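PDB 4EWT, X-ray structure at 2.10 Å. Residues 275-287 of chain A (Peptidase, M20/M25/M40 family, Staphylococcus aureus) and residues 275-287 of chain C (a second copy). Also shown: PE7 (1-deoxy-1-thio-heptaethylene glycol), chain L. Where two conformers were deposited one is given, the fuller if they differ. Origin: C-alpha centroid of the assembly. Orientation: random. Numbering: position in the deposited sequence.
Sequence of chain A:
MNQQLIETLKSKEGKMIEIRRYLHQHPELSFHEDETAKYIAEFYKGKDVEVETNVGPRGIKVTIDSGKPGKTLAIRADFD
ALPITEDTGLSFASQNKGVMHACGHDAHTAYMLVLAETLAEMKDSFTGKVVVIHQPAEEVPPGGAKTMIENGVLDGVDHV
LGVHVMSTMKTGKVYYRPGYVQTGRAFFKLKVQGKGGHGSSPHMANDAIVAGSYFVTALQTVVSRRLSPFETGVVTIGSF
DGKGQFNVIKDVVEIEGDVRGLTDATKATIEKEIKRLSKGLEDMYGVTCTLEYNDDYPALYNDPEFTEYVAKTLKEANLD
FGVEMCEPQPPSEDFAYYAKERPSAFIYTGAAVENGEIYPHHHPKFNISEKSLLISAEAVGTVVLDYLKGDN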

# COMPACT_ATOMS: atom_id res chain seq x y z
N LYS A 275 17.37 -3.12 -2.73
CA LYS A 275 18.13 -3.28 -1.49
C LYS A 275 17.73 -2.28 -0.41
O LYS A 275 17.71 -2.64 0.76
CB LYS A 275 19.65 -3.26 -1.75
CG LYS A 275 20.12 -4.56 -2.36
CD LYS A 275 21.57 -4.53 -2.88
CE LYS A 275 21.99 -5.94 -3.31
NZ LYS A 275 23.46 -6.02 -3.69
N ARG A 276 17.37 -1.05 -0.79
CA ARG A 276 16.93 -0.02 0.18
C ARG A 276 15.57 -0.38 0.78
O ARG A 276 15.35 -0.29 2.00
CB ARG A 276 16.81 1.37 -0.48
CG ARG A 276 16.62 2.53 0.55
CD ARG A 276 15.94 3.75 -0.11
NE ARG A 276 16.69 4.28 -1.24
CZ ARG A 276 17.66 5.20 -1.15
NH1 ARG A 276 17.99 5.74 0.04
NH2 ARG A 276 18.28 5.59 -2.25
N LEU A 277 14.65 -0.79 -0.07
CA LEU A 277 13.35 -1.25 0.39
C LEU A 277 13.44 -2.48 1.26
O LEU A 277 12.71 -2.60 2.23
CB LEU A 277 12.43 -1.54 -0.78
CG LEU A 277 12.05 -0.28 -1.56
CD1 LEU A 277 11.33 -0.74 -2.82
CD2 LEU A 277 11.19 0.65 -0.70
N SER A 278 14.34 -3.38 0.92
CA SER A 278 14.47 -4.64 1.64
C SER A 278 15.03 -4.44 3.06
O SER A 278 14.49 -4.97 4.04
CB SER A 278 15.32 -5.62 0.83
OG SER A 278 15.63 -6.74 1.64
N LYS A 279 16.13 -3.69 3.16
CA LYS A 279 16.70 -3.28 4.45
C LYS A 279 15.71 -2.46 5.31
O LYS A 279 15.59 -2.68 6.53
CB LYS A 279 17.96 -2.46 4.22
CG LYS A 279 18.62 -1.97 5.47
CD LYS A 279 18.10 -0.59 5.95
CE LYS A 279 19.10 0.09 6.90
NZ LYS A 279 18.69 -0.13 8.32
N GLY A 280 15.05 -1.49 4.68
CA GLY A 280 14.10 -0.63 5.36
C GLY A 280 12.88 -1.39 5.88
O GLY A 280 12.29 -1.00 6.89
N LEU A 281 12.50 -2.46 5.18
CA LEU A 281 11.40 -3.30 5.65
C LEU A 281 11.68 -3.88 7.04
O LEU A 281 10.76 -4.01 7.85
CB LEU A 281 11.11 -4.43 4.66
CG LEU A 281 9.69 -5.00 4.77
CD1 LEU A 281 8.74 -4.11 3.96
CD2 LEU A 281 9.69 -6.42 4.21
N GLU A 282 12.94 -4.20 7.32
CA GLU A 282 13.33 -4.71 8.63
C GLU A 282 13.03 -3.70 9.74
O GLU A 282 12.55 -4.08 10.80
CB GLU A 282 14.81 -5.10 8.69
CG GLU A 282 15.28 -6.09 7.66
CD GLU A 282 16.70 -6.54 7.96
OE1 GLU A 282 17.54 -5.66 8.27
OE2 GLU A 282 16.98 -7.75 7.94
N ASP A 283 13.32 -2.43 9.50
CA ASP A 283 13.05 -1.40 10.51
C ASP A 283 11.55 -1.07 10.57
O ASP A 283 11.01 -0.86 11.66
CB ASP A 283 13.86 -0.14 10.22
CG ASP A 283 15.33 -0.42 10.08
OD1 ASP A 283 16.01 -0.56 11.11
OD2 ASP A 283 15.80 -0.49 8.92
N MET A 284 10.89 -1.06 9.43
CA MET A 284 9.48 -0.69 9.38
C MET A 284 8.56 -1.69 10.08
O MET A 284 7.67 -1.30 10.86
CB MET A 284 9.03 -0.53 7.94
CG MET A 284 7.66 0.02 7.80
SD MET A 284 7.74 1.78 7.64
CE MET A 284 8.09 1.91 5.90
N TYR A 285 8.78 -2.98 9.80
CA TYR A 285 7.96 -4.07 10.34
C TYR A 285 8.62 -4.96 11.41
O TYR A 285 7.96 -5.85 11.96
CB TYR A 285 7.38 -4.91 9.21
CG TYR A 285 6.42 -4.06 8.41
CD1 TYR A 285 5.11 -3.87 8.83
CD2 TYR A 285 6.85 -3.39 7.28
CE1 TYR A 285 4.23 -3.04 8.11
CE2 TYR A 285 5.99 -2.58 6.56
CZ TYR A 285 4.69 -2.41 6.98
OH TYR A 285 3.88 -1.60 6.26
N GLY A 286 9.89 -4.71 11.70
CA GLY A 286 10.62 -5.50 12.73
C GLY A 286 10.82 -6.92 12.25
O GLY A 286 10.98 -7.82 13.05
N VAL A 287 10.82 -7.13 10.94
CA VAL A 287 11.11 -8.45 10.39
C VAL A 287 12.60 -8.56 10.11
O VAL A 287 13.30 -7.55 10.13
CB VAL A 287 10.35 -8.69 9.07
CG1 VAL A 287 8.87 -8.96 9.36
CG2 VAL A 287 10.52 -7.49 8.10
S1 PE7 L . 19.29 19.51 -6.97
C2 PE7 L . 20.41 20.56 -5.97
C3 PE7 L . 20.11 20.49 -4.48
O4 PE7 L . 20.48 19.19 -3.97
C5 PE7 L . 20.70 19.26 -2.56
C6 PE7 L . 19.83 18.22 -1.88
O7 PE7 L . 20.44 16.96 -2.19
C8 PE7 L . 19.60 15.90 -1.72
C9 PE7 L . 20.15 14.53 -2.08
O10 PE7 L . 20.75 14.57 -3.36
C11 PE7 L . 20.58 13.32 -4.00
C12 PE7 L . 19.93 13.44 -5.36
O13 PE7 L . 18.95 12.39 -5.42
C14 PE7 L . 18.22 12.38 -6.64
C15 PE7 L . 16.92 11.67 -6.29
O16 PE7 L . 17.27 10.50 -5.58
C17 PE7 L . 16.11 9.76 -5.23
C18 PE7 L . 16.54 8.79 -4.16
O19 PE7 L . 16.46 9.52 -2.94
C20 PE7 L . 16.57 8.62 -1.84
C21 PE7 L . 17.38 9.23 -0.68
O22 PE7 L . 18.49 10.00 -1.17
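Chain C, residues 275-287: KRLSKGLEDMYGV

How does the backbone of chain C run against that of chain A? Both stretches are helical from residue 275 to 285, each continuing a helix that begins earlier in its chain, and the two lie almost exactly antiparallel, with 173° between their N-to-C directions. Their axes approach to 7.4 Å, close for a pair of helices. The register is nearly symmetric: Gly280(A) CA lies 4.0 Å from Met284(C) CA, and Met284(A) CA lies 3.8 Å from Gly280(C) CA. Gly286(A) and Gly286(C) are the first residues to leave helical geometry, with phi of 68° in chain A and 70° in chain C, a region that favours glycine.

What lets the helices come so near? At position 280 neither chain has a side chain, and the vacant direction points toward the partner. An ideal CB on Gly280(A) would fall 2.5 Å from Met284(C) CA, and one on Gly280(C) would fall 2.4 Å from Met284(A) CA, so both would clash with the opposing backbone. The bare glycine surface instead receives methionine: Gly280(A) C is 3.2 Å from Met284(C) CG, while Gly280(C) C is 3.6 Å from Met284(A) SD. The two stretches bury 810 Å² between them, both sides summed.

Where do the apolar side chains meet? The side chain of Met284(A) sits as a knob among Leu277(C), Gly280(C), Leu281(C) and Met284(C), and that of Met284(C) among their counterparts in chain A; these methionines lose more area to the contact than any other residue. The symmetry fails in their conformations, since chi1 is t in Met284(A) and m in Met284(C). Met284(A) CE lies 3.0 Å from Met284(C) SD, a very tight approach. Around this pair, Leu277(A) CD2 and Leu281(A) CD1 lie 3.9 and 3.8 Å from Met284(C) CE; on the reciprocal side, Leu277(C) CD2 is 3.9 Å from Met284(A) CG and Leu281(C) CD1 is 4.2 Å from Met284(A) CE.

How are the charged groups accommodated? The side chains of Asp283(A) and Asp283(C) start toward the partner helix, and Asp283(A) OD2 comes within 2.9 Å of Asp283(C) OD2, a contact between like charges and not a hydrogen bond. Lysines offset it. Lys279(A) NZ forms a salt bridge with Asp283(A) OD2 at 3.0 Å, and Lys279(C) NZ does the same with Asp283(C) OD2 at 2.7 Å. Lys279(C) NZ also crosses to Asp283(A) OD1 at 3.3 Å in a salt bridge with a weak hydrogen bond, whereas Lys279(A) NZ to Asp283(C) OD2 is a long salt bridge of 3.9 Å.

What do the arginines add? Each lays its aliphatic part along the end of the opposite helix: Arg276(A) CD is 3.3 Å from Met284(C) O, and Arg276(C) CD is 3.4 Å from Met284(A) O. A water links Arg276(C) NH1, at 3.0 Å from the water oxygen, to Asp283(A) O, at 2.7 Å from that same oxygen. PE7 C20 lies over one face of the Arg276(A) guanidinium, 3.5 Å from Arg276(A) NH2.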

# COMPACT_ATOMS: atom_id res chain seq x y z
N LYS C 275 6.45 5.36 16.39
CA LYS C 275 7.88 5.68 16.27
C LYS C 275 8.61 4.69 15.38
O LYS C 275 9.48 5.09 14.60
CB LYS C 275 8.55 5.81 17.64
CG LYS C 275 8.02 7.01 18.39
CD LYS C 275 8.38 7.03 19.83
CE LYS C 275 8.39 8.49 20.30
NZ LYS C 275 8.46 8.61 21.77
N ARG C 276 8.27 3.40 15.47
CA ARG C 276 8.89 2.39 14.62
C ARG C 276 8.59 2.64 13.14
O ARG C 276 9.47 2.56 12.29
CB ARG C 276 8.45 0.97 15.03
CG ARG C 276 9.12 -0.17 14.23
CD ARG C 276 8.25 -1.46 14.18
NE ARG C 276 7.80 -1.90 15.49
CZ ARG C 276 8.48 -2.71 16.31
NH1 ARG C 276 9.66 -3.20 15.95
NH2 ARG C 276 7.96 -3.02 17.50
N LEU C 277 7.33 2.95 12.83
CA LEU C 277 6.95 3.22 11.46
C LEU C 277 7.56 4.50 10.91
O LEU C 277 7.85 4.58 9.73
CB LEU C 277 5.42 3.29 11.33
CG LEU C 277 4.68 1.98 11.58
CD1 LEU C 277 3.19 2.24 11.53
CD2 LEU C 277 5.09 0.92 10.54
N SER C 278 7.70 5.52 11.76
CA SER C 278 8.30 6.79 11.34
C SER C 278 9.76 6.59 10.98
O SER C 278 10.25 7.13 9.98
CB SER C 278 8.17 7.84 12.44
OG SER C 278 8.87 9.03 12.11
N LYS C 279 10.49 5.82 11.80
CA LYS C 279 11.90 5.60 11.48
C LYS C 279 12.12 4.55 10.36
O LYS C 279 12.99 4.74 9.52
CB LYS C 279 12.82 5.49 12.74
CG LYS C 279 13.45 4.16 13.11
CD LYS C 279 14.43 3.65 12.09
CE LYS C 279 15.83 3.55 12.66
NZ LYS C 279 16.56 2.54 11.92
N GLY C 280 11.28 3.53 10.29
CA GLY C 280 11.22 2.67 9.10
C GLY C 280 10.91 3.39 7.78
O GLY C 280 11.40 2.99 6.73
N LEU C 281 10.09 4.42 7.81
CA LEU C 281 9.82 5.21 6.58
C LEU C 281 11.12 5.84 6.02
O LEU C 281 11.33 5.86 4.80
CB LEU C 281 8.82 6.33 6.87
CG LEU C 281 8.05 6.91 5.68
CD1 LEU C 281 7.02 5.87 5.09
CD2 LEU C 281 7.35 8.18 6.08
N GLU C 282 11.95 6.36 6.94
CA GLU C 282 13.22 6.99 6.58
C GLU C 282 14.10 5.96 5.90
O GLU C 282 14.67 6.23 4.85
CB GLU C 282 14.00 7.53 7.80
CG GLU C 282 13.29 8.56 8.72
CD GLU C 282 14.25 9.19 9.70
OE1 GLU C 282 15.00 8.44 10.41
OE2 GLU C 282 14.31 10.44 9.77
N ASP C 283 14.20 4.77 6.49
CA ASP C 283 15.06 3.74 5.95
C ASP C 283 14.51 3.17 4.63
O ASP C 283 15.28 2.91 3.72
CB ASP C 283 15.32 2.63 6.98
CG ASP C 283 15.93 3.16 8.29
OD1 ASP C 283 16.49 4.29 8.31
OD2 ASP C 283 15.86 2.43 9.31
N MET C 284 13.19 3.00 4.50
CA MET C 284 12.63 2.47 3.24
C MET C 284 12.64 3.48 2.10
O MET C 284 12.91 3.12 0.96
CB MET C 284 11.19 1.94 3.41
CG MET C 284 11.10 0.60 4.08
SD MET C 284 9.46 -0.14 4.11
CE MET C 284 9.27 -0.69 2.41
N TYR C 285 12.29 4.73 2.38
CA TYR C 285 12.13 5.72 1.31
C TYR C 285 13.20 6.78 1.26
O TYR C 285 13.20 7.59 0.34
CB TYR C 285 10.76 6.38 1.39
CG TYR C 285 9.66 5.43 1.05
CD1 TYR C 285 9.26 5.27 -0.26
CD2 TYR C 285 9.02 4.70 2.04
CE1 TYR C 285 8.26 4.40 -0.60
CE2 TYR C 285 8.00 3.81 1.71
CZ TYR C 285 7.64 3.67 0.38
OH TYR C 285 6.63 2.82 -0.02
N GLY C 286 14.13 6.75 2.22
CA GLY C 286 15.23 7.72 2.25
C GLY C 286 14.78 9.14 2.57
O GLY C 286 15.54 10.08 2.41
N VAL C 287 13.54 9.30 3.02
CA VAL C 287 13.10 10.58 3.57
C VAL C 287 13.70 10.84 4.97
O VAL C 287 14.34 9.94 5.57
CB VAL C 287 11.55 10.67 3.60
CG1 VAL C 287 10.96 10.57 2.16
CG2 VAL C 287 10.95 9.56 4.49
O HOH W 1 11.56 -2.40 13.77